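Local coordinates for protein beta-galactosidase (Bacillus circulans, PDB 4MAD) that probably hydrolyses terminal non-reducing beta-D-galactose residues of beta-D-galactosides, as a family 35 glycoside hydrolase with a (beta/alpha)8 barrel, at residues Phe512-Lys517 with His579-Ser584; Gly357-Thr362 with Val585-Thr590. All coordinates share one frame; numbering follows the deposited sequence.

Contact 1. Residues Phe512-Lys517 with His579-Ser584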
loop_
_atom_site.group_PDB
_atom_site.type_symbol
_atom_site.label_atom_id
_atom_site.label_comp_id
_atom_site.label_asym_id
_atom_site.label_seq_id
_atom_site.Cartn_x
_atom_site.Cartn_y
_atom_site.Cartn_z
ATOM N N PHE A 512 -24.257 -7.399 -11.304
ATOM C CA PHE A 512 -24.470 -7.461 -9.885
ATOM C C PHE A 512 -23.293 -8.212 -9.237
ATOM O O PHE A 512 -22.841 -9.182 -9.738
ATOM C CB PHE A 512 -25.729 -8.229 -9.561
ATOM C CG PHE A 512 -27.001 -7.531 -9.913
ATOM C CD1 PHE A 512 -27.835 -7.058 -8.941
ATOM C CD2 PHE A 512 -27.386 -7.390 -11.190
ATOM C CE1 PHE A 512 -29.004 -6.474 -9.276
ATOM C CE2 PHE A 512 -28.556 -6.826 -11.499
ATOM C CZ PHE A 512 -29.343 -6.343 -10.551
ATOM N N PRO A 513 -22.818 -7.733 -8.112
ATOM C CA PRO A 513 -21.706 -8.422 -7.483
ATOM C C PRO A 513 -22.168 -9.717 -6.859
ATOM O O PRO A 513 -23.135 -9.722 -6.186
ATOM C CB PRO A 513 -21.214 -7.417 -6.433
ATOM C CG PRO A 513 -21.680 -6.175 -6.882
ATOM C CD PRO A 513 -22.990 -6.433 -7.470
ATOM N N TYR A 514 -21.409 -10.770 -7.074
ATOM C CA TYR A 514 -21.652 -12.034 -6.443
ATOM C C TYR A 514 -20.388 -12.611 -5.857
ATOM O O TYR A 514 -19.364 -12.482 -6.424
ATOM C CB TYR A 514 -22.205 -13.030 -7.425
ATOM C CG TYR A 514 -23.663 -12.970 -7.644
ATOM C CD1 TYR A 514 -24.515 -13.890 -7.074
ATOM C CD2 TYR A 514 -24.205 -12.004 -8.440
ATOM C CE1 TYR A 514 -25.846 -13.837 -7.309
ATOM C CE2 TYR A 514 -25.520 -11.942 -8.661
ATOM C CZ TYR A 514 -26.341 -12.848 -8.114
ATOM O OH TYR A 514 -27.670 -12.748 -8.338
ATOM N N PHE A 515 -20.516 -13.254 -4.717
ATOM C CA PHE A 515 -19.513 -14.106 -4.172
ATOM C C PHE A 515 -19.587 -15.500 -4.827
ATOM O O PHE A 515 -20.631 -16.048 -4.960
ATOM C CB PHE A 515 -19.680 -14.241 -2.679
ATOM C CG PHE A 515 -19.498 -12.954 -1.925
ATOM C CD1 PHE A 515 -18.277 -12.540 -1.521
ATOM C CD2 PHE A 515 -20.574 -12.164 -1.618
ATOM C CE1 PHE A 515 -18.123 -11.408 -0.842
ATOM C CE2 PHE A 515 -20.407 -11.043 -0.935
ATOM C CZ PHE A 515 -19.186 -10.656 -0.554
ATOM N N HIS A 516 -18.485 -16.050 -5.210
ATOM C CA HIS A 516 -18.481 -17.319 -5.838
ATOM C C HIS A 516 -17.601 -18.196 -4.974
ATOM O O HIS A 516 -16.543 -17.793 -4.644
ATOM C CB HIS A 516 -17.845 -17.182 -7.168
ATOM C CG HIS A 516 -18.630 -16.373 -8.129
ATOM N ND1 HIS A 516 -19.779 -16.822 -8.701
ATOM C CD2 HIS A 516 -18.430 -15.139 -8.623
ATOM C CE1 HIS A 516 -20.246 -15.908 -9.521
ATOM N NE2 HIS A 516 -19.454 -14.868 -9.479
ATOM N N LYS A 517 -18.036 -19.390 -4.624
ATOM C CA LYS A 517 -17.278 -20.223 -3.714
ATOM C C LYS A 517 -16.877 -21.556 -4.285
ATOM O O LYS A 517 -17.649 -22.203 -4.862
ATOM C CB LYS A 517 -18.016 -20.465 -2.430
ATOM C CG LYS A 517 -17.211 -21.205 -1.443
ATOM C CD LYS A 517 -18.027 -21.654 -0.335
ATOM C CE LYS A 517 -17.376 -21.356 0.908
ATOM N NZ LYS A 517 -16.843 -22.581 1.470
ATOM N N HIS A 579 -18.938 -7.576 -11.865
ATOM C CA HIS A 579 -19.699 -7.410 -13.066
ATOM C C HIS A 579 -20.056 -8.634 -13.894
ATOM O O HIS A 579 -21.193 -8.824 -14.242
ATOM C CB HIS A 579 -18.952 -6.493 -13.996
ATOM C CG HIS A 579 -18.711 -5.146 -13.427
ATOM N ND1 HIS A 579 -19.695 -4.196 -13.358
ATOM C CD2 HIS A 579 -17.603 -4.594 -12.895
ATOM C CE1 HIS A 579 -19.198 -3.113 -12.803
ATOM N NE2 HIS A 579 -17.937 -3.328 -12.512
ATOM N N LYS A 580 -19.035 -9.369 -14.272
ATOM C CA LYS A 580 -19.205 -10.432 -15.227
ATOM C C LYS A 580 -18.731 -11.740 -14.647
ATOM O O LYS A 580 -17.659 -11.833 -14.246
ATOM C CB LYS A 580 -18.468 -10.120 -16.492
ATOM C CG LYS A 580 -19.020 -8.981 -17.257
ATOM C CD LYS A 580 -18.134 -8.699 -18.414
ATOM C CE LYS A 580 -18.652 -7.681 -19.371
ATOM N NZ LYS A 580 -17.627 -7.372 -20.365
ATOM N N HIS A 581 -19.603 -12.730 -14.640
ATOM C CA HIS A 581 -19.395 -13.947 -13.905
ATOM C C HIS A 581 -19.058 -15.145 -14.795
ATOM O O HIS A 581 -19.445 -15.185 -15.913
ATOM C CB HIS A 581 -20.641 -14.222 -13.065
ATOM C CG HIS A 581 -21.032 -13.062 -12.214
ATOM N ND1 HIS A 581 -20.341 -12.710 -11.089
ATOM C CD2 HIS A 581 -21.994 -12.135 -12.370
ATOM C CE1 HIS A 581 -20.856 -11.614 -10.589
ATOM N NE2 HIS A 581 -21.871 -11.256 -11.337
ATOM N N HIS A 582 -18.321 -16.087 -14.257
ATOM C CA HIS A 582 -17.824 -17.230 -14.992
ATOM C C HIS A 582 -17.811 -18.463 -14.096
ATOM O O HIS A 582 -18.201 -18.363 -12.973
ATOM C CB HIS A 582 -16.456 -16.940 -15.619
ATOM C CG HIS A 582 -16.491 -15.773 -16.539
ATOM N ND1 HIS A 582 -16.160 -14.499 -16.147
ATOM C CD2 HIS A 582 -16.911 -15.670 -17.807
ATOM C CE1 HIS A 582 -16.352 -13.674 -17.147
ATOM N NE2 HIS A 582 -16.801 -14.362 -18.167
ATOM N N GLN A 583 -17.459 -19.615 -14.637
ATOM C CA GLN A 583 -17.636 -20.843 -13.893
ATOM C C GLN A 583 -16.506 -21.318 -12.996
ATOM O O GLN A 583 -16.689 -22.146 -12.189
ATOM C CB GLN A 583 -18.047 -21.959 -14.828
ATOM C CG GLN A 583 -19.287 -21.748 -15.605
ATOM C CD GLN A 583 -20.543 -21.609 -14.777
ATOM O OE1 GLN A 583 -20.669 -22.152 -13.696
ATOM N NE2 GLN A 583 -21.495 -20.882 -15.309
ATOM N N SER A 584 -15.339 -20.756 -13.210
ATOM C CA SER A 584 -14.116 -21.235 -12.610
ATOM C C SER A 584 -12.963 -20.264 -12.668
ATOM O O SER A 584 -12.990 -19.313 -13.351
ATOM C CB SER A 584 -13.668 -22.493 -13.331
ATOM O OG SER A 584 -13.212 -22.181 -14.588
#
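A small aromatic cluster of Tyr514, His516 and His581 joins the start of strand 514-522 to the loop between strands 569-577 and 584-588, in the C-terminal all-beta part of the enzyme. His581 is the centre of the contact. Its side chain leaves the loop toward the strand, with CG anti to the carbonyl carbon, and the imidazole lies across the gap so that each nitrogen finds a different partner. On one side NE2 donates to the backbone carbonyl of Phe512, His581 NE2 to Phe512 O being 2.8 Å. The oxygen lies in the plane of the ring and the donor nearly along the C=O axis, although the hydrogen bond is bent at the hydrogen (138°). On the other side His516 NE2 meets His581 ND1 at 2.8 Å in a straighter bond (161°), and the two histidine rings come together rim to rim without stacking. Tyr514 adds a T-shaped contact: its ring turns an edge to the face of His581, the planes standing at 79°. Tyr514 CD2 approaches His581 NE2 at 3.8 Å, while Tyr514 CB lies 3.7 Å from His581 CE1. An alanine in place of His581 would remove both nitrogen bonds and the face met by Tyr514, and would probably loosen the loop from the strand. Beyond the two segments, His516 ND1 is hydrogen-bonded to His364 ND1, and Glu510 accepts from the backbone N of His581. The three histidines are thus joined in a chain of hydrogen bonds through His516. Because His581 NE2 already carries a proton and the bond between His516 and His581 can hold just one, double protonation of both rings together is likely to be disfavoured.

Contact 2. Residues Gly357-Thr362 with Val585-Thr590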
loop_
_atom_site.group_PDB
_atom_site.type_symbol
_atom_site.label_atom_id
_atom_site.label_comp_id
_atom_site.label_asym_id
_atom_site.label_seq_id
_atom_site.Cartn_x
_atom_site.Cartn_y
_atom_site.Cartn_z
ATOM N N GLY A 357 -4.328 -25.967 -10.980
ATOM C CA GLY A 357 -5.322 -26.260 -11.949
ATOM C C GLY A 357 -6.640 -25.568 -11.713
ATOM O O GLY A 357 -6.718 -24.685 -10.923
ATOM N N LYS A 358 -7.666 -26.002 -12.410
ATOM C CA LYS A 358 -8.940 -25.358 -12.300
ATOM C C LYS A 358 -9.731 -25.647 -11.038
ATOM O O LYS A 358 -9.863 -26.743 -10.647
ATOM C CB LYS A 358 -9.793 -25.658 -13.501
ATOM C CG LYS A 358 -11.209 -25.581 -13.197
ATOM C CD LYS A 358 -12.053 -25.356 -14.398
ATOM C CE LYS A 358 -11.319 -25.444 -15.710
ATOM N NZ LYS A 358 -12.270 -25.807 -16.776
ATOM N N VAL A 359 -10.294 -24.601 -10.453
ATOM C CA VAL A 359 -11.291 -24.689 -9.379
ATOM C C VAL A 359 -12.660 -24.185 -9.833
ATOM O O VAL A 359 -12.807 -23.050 -10.216
ATOM C CB VAL A 359 -10.907 -23.861 -8.164
ATOM C CG1 VAL A 359 -11.979 -23.830 -7.158
ATOM C CG2 VAL A 359 -9.662 -24.298 -7.595
ATOM N N LYS A 360 -13.658 -25.056 -9.803
ATOM C CA LYS A 360 -14.999 -24.686 -10.208
ATOM C C LYS A 360 -15.782 -24.007 -9.103
ATOM O O LYS A 360 -15.705 -24.386 -7.969
ATOM C CB LYS A 360 -15.774 -25.896 -10.699
ATOM C CG LYS A 360 -15.044 -26.697 -11.698
ATOM C CD LYS A 360 -15.898 -27.745 -12.320
ATOM C CE LYS A 360 -15.223 -29.060 -12.291
ATOM N NZ LYS A 360 -13.831 -28.813 -12.572
ATOM N N PHE A 361 -16.575 -23.037 -9.475
ATOM C CA PHE A 361 -17.353 -22.398 -8.467
ATOM C C PHE A 361 -18.738 -23.025 -8.520
ATOM O O PHE A 361 -19.451 -22.800 -9.415
ATOM C CB PHE A 361 -17.412 -20.895 -8.683
ATOM C CG PHE A 361 -16.106 -20.193 -8.462
ATOM C CD1 PHE A 361 -15.392 -20.354 -7.328
ATOM C CD2 PHE A 361 -15.607 -19.382 -9.400
ATOM C CE1 PHE A 361 -14.223 -19.735 -7.169
ATOM C CE2 PHE A 361 -14.450 -18.758 -9.222
ATOM C CZ PHE A 361 -13.764 -18.932 -8.124
ATOM N N THR A 362 -19.068 -23.823 -7.510
ATOM C CA THR A 362 -20.358 -24.504 -7.463
ATOM C C THR A 362 -21.381 -23.728 -6.639
ATOM O O THR A 362 -22.586 -23.942 -6.769
ATOM C CB THR A 362 -20.224 -25.927 -6.887
ATOM O OG1 THR A 362 -19.847 -25.852 -5.507
ATOM C CG2 THR A 362 -19.172 -26.714 -7.654
ATOM N N VAL A 585 -11.824 -20.549 -11.917
ATOM C CA VAL A 585 -10.534 -19.989 -12.088
ATOM C C VAL A 585 -9.455 -21.115 -12.124
ATOM O O VAL A 585 -9.693 -22.162 -11.678
ATOM C CB VAL A 585 -10.192 -18.990 -10.967
ATOM C CG1 VAL A 585 -11.135 -17.798 -11.008
ATOM C CG2 VAL A 585 -10.247 -19.675 -9.609
ATOM N N THR A 586 -8.342 -20.655 -12.468
ATOM C CA THR A 586 -7.258 -21.608 -12.580
ATOM C C THR A 586 -6.025 -21.148 -11.834
ATOM O O THR A 586 -5.748 -20.010 -11.822
ATOM C CB THR A 586 -6.801 -21.808 -14.002
ATOM O OG1 THR A 586 -7.905 -21.750 -14.851
ATOM C CG2 THR A 586 -6.233 -23.159 -14.128
ATOM N N PHE A 587 -5.324 -22.058 -11.191
ATOM C CA PHE A 587 -4.181 -21.689 -10.431
ATOM C C PHE A 587 -2.961 -22.058 -11.301
ATOM O O PHE A 587 -2.886 -23.123 -11.779
ATOM C CB PHE A 587 -4.151 -22.421 -9.099
ATOM C CG PHE A 587 -5.139 -21.905 -8.105
ATOM C CD1 PHE A 587 -4.752 -21.222 -7.004
ATOM C CD2 PHE A 587 -6.448 -22.107 -8.311
ATOM C CE1 PHE A 587 -5.665 -20.730 -6.144
ATOM C CE2 PHE A 587 -7.369 -21.621 -7.445
ATOM C CZ PHE A 587 -6.966 -20.946 -6.360
ATOM N N VAL A 588 -2.037 -21.140 -11.476
ATOM C CA VAL A 588 -0.888 -21.328 -12.336
ATOM C C VAL A 588 0.436 -21.099 -11.576
ATOM O O VAL A 588 0.411 -20.652 -10.473
ATOM C CB VAL A 588 -0.977 -20.419 -13.553
ATOM C CG1 VAL A 588 -2.206 -20.678 -14.263
ATOM C CG2 VAL A 588 -0.951 -19.013 -13.143
ATOM N N ASP A 589 1.572 -21.450 -12.185
ATOM C CA ASP A 589 2.848 -21.409 -11.513
ATOM C C ASP A 589 3.749 -20.240 -11.858
ATOM O O ASP A 589 4.823 -20.133 -11.396
ATOM C CB ASP A 589 3.584 -22.733 -11.640
ATOM C CG ASP A 589 4.261 -22.896 -12.922
ATOM O OD1 ASP A 589 3.970 -22.194 -13.854
ATOM O OD2 ASP A 589 5.106 -23.760 -13.008
ATOM N N THR A 590 3.226 -19.344 -12.662
ATOM C CA THR A 590 3.927 -18.127 -12.931
ATOM C C THR A 590 2.982 -16.984 -13.106
ATOM O O THR A 590 1.943 -17.178 -13.602
ATOM C CB THR A 590 4.773 -18.277 -14.152
ATOM O OG1 THR A 590 5.729 -17.217 -14.195
ATOM C CG2 THR A 590 3.938 -18.223 -15.315
#
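Strands 357-360 and 585-588 run antiparallel at 150°, their axes 4.4 Å apart at closest approach, and four backbone hydrogen bonds join them. Val359 with Val585 and Gly357 with Phe587 are hydrogen-bonded pairs, each linked in both directions. The shortest and straightest bond runs from Val359 N to Val585 O (2.8 Å, 167°), nearly along the C=O axis; the longest, Gly357 N to Phe587 O at 3.3 Å, arrives on a lone pair of its acceptor. Between them Lys358 and Thr586 form a non-hydrogen-bonded pair, with CA atoms 4.1 Å apart, where Lys358 CA also makes a CA-H...O contact to Val585 O. Gly357 takes a positive phi (81°), a conformation that favours glycine. Thr586 CG2, anti to its backbone N, presses on the neighbouring peptide, 3.4 Å from Gly357 C, on the face that Thr586 shares with Lys358. The other face carries Val359, Val585 and Phe587 and is apolar. There the CG2 branch of Val359 meets the ring of Phe587 near one corner, Val359 CG2 to Phe587 CE2 being 3.5 Å, while Gly357 O sits at the edge of that ring, near its plane. Farther along, the tip of the Phe361 ring reaches back to both methyls of Val585, Phe361 CE2 lying 3.9 Å from Val585 CG1 and CZ touching CG2. Other strands of the same sheet add to this apolar face: Leu520 of strand 514-522 touches Val359 and Phe587, and Leu575 of strand 569-577 touches Phe361 and Val585. Within the antiparallel sheet, strand 357-366 lies between 514-522 and 584-588, and 584-588 is bonded in turn to strand 528-531 through Thr586 with Asp531 and Val588 with Phe529.

How the contacts relate
From the N terminus the chain first completes the barrel and helix 327-339, then enters the antiparallel sheet at 357-362. It passes through the first all-beta domain before returning at 512-517, and contact 1 closes a loop of 61 residues when 579-584 arrives. Residues 585-590 follow directly and close contact 2 over 222 residues, so the shorter loop is nested within the longer one. The two centres are 14 Å apart, and a probable hydrogen bond from Phe361 N to Gln583 O bridges them, with Phe361 also packing on Lys517. Together they bind the end of the chain to the neighbouring strands 514-522 and 357-366.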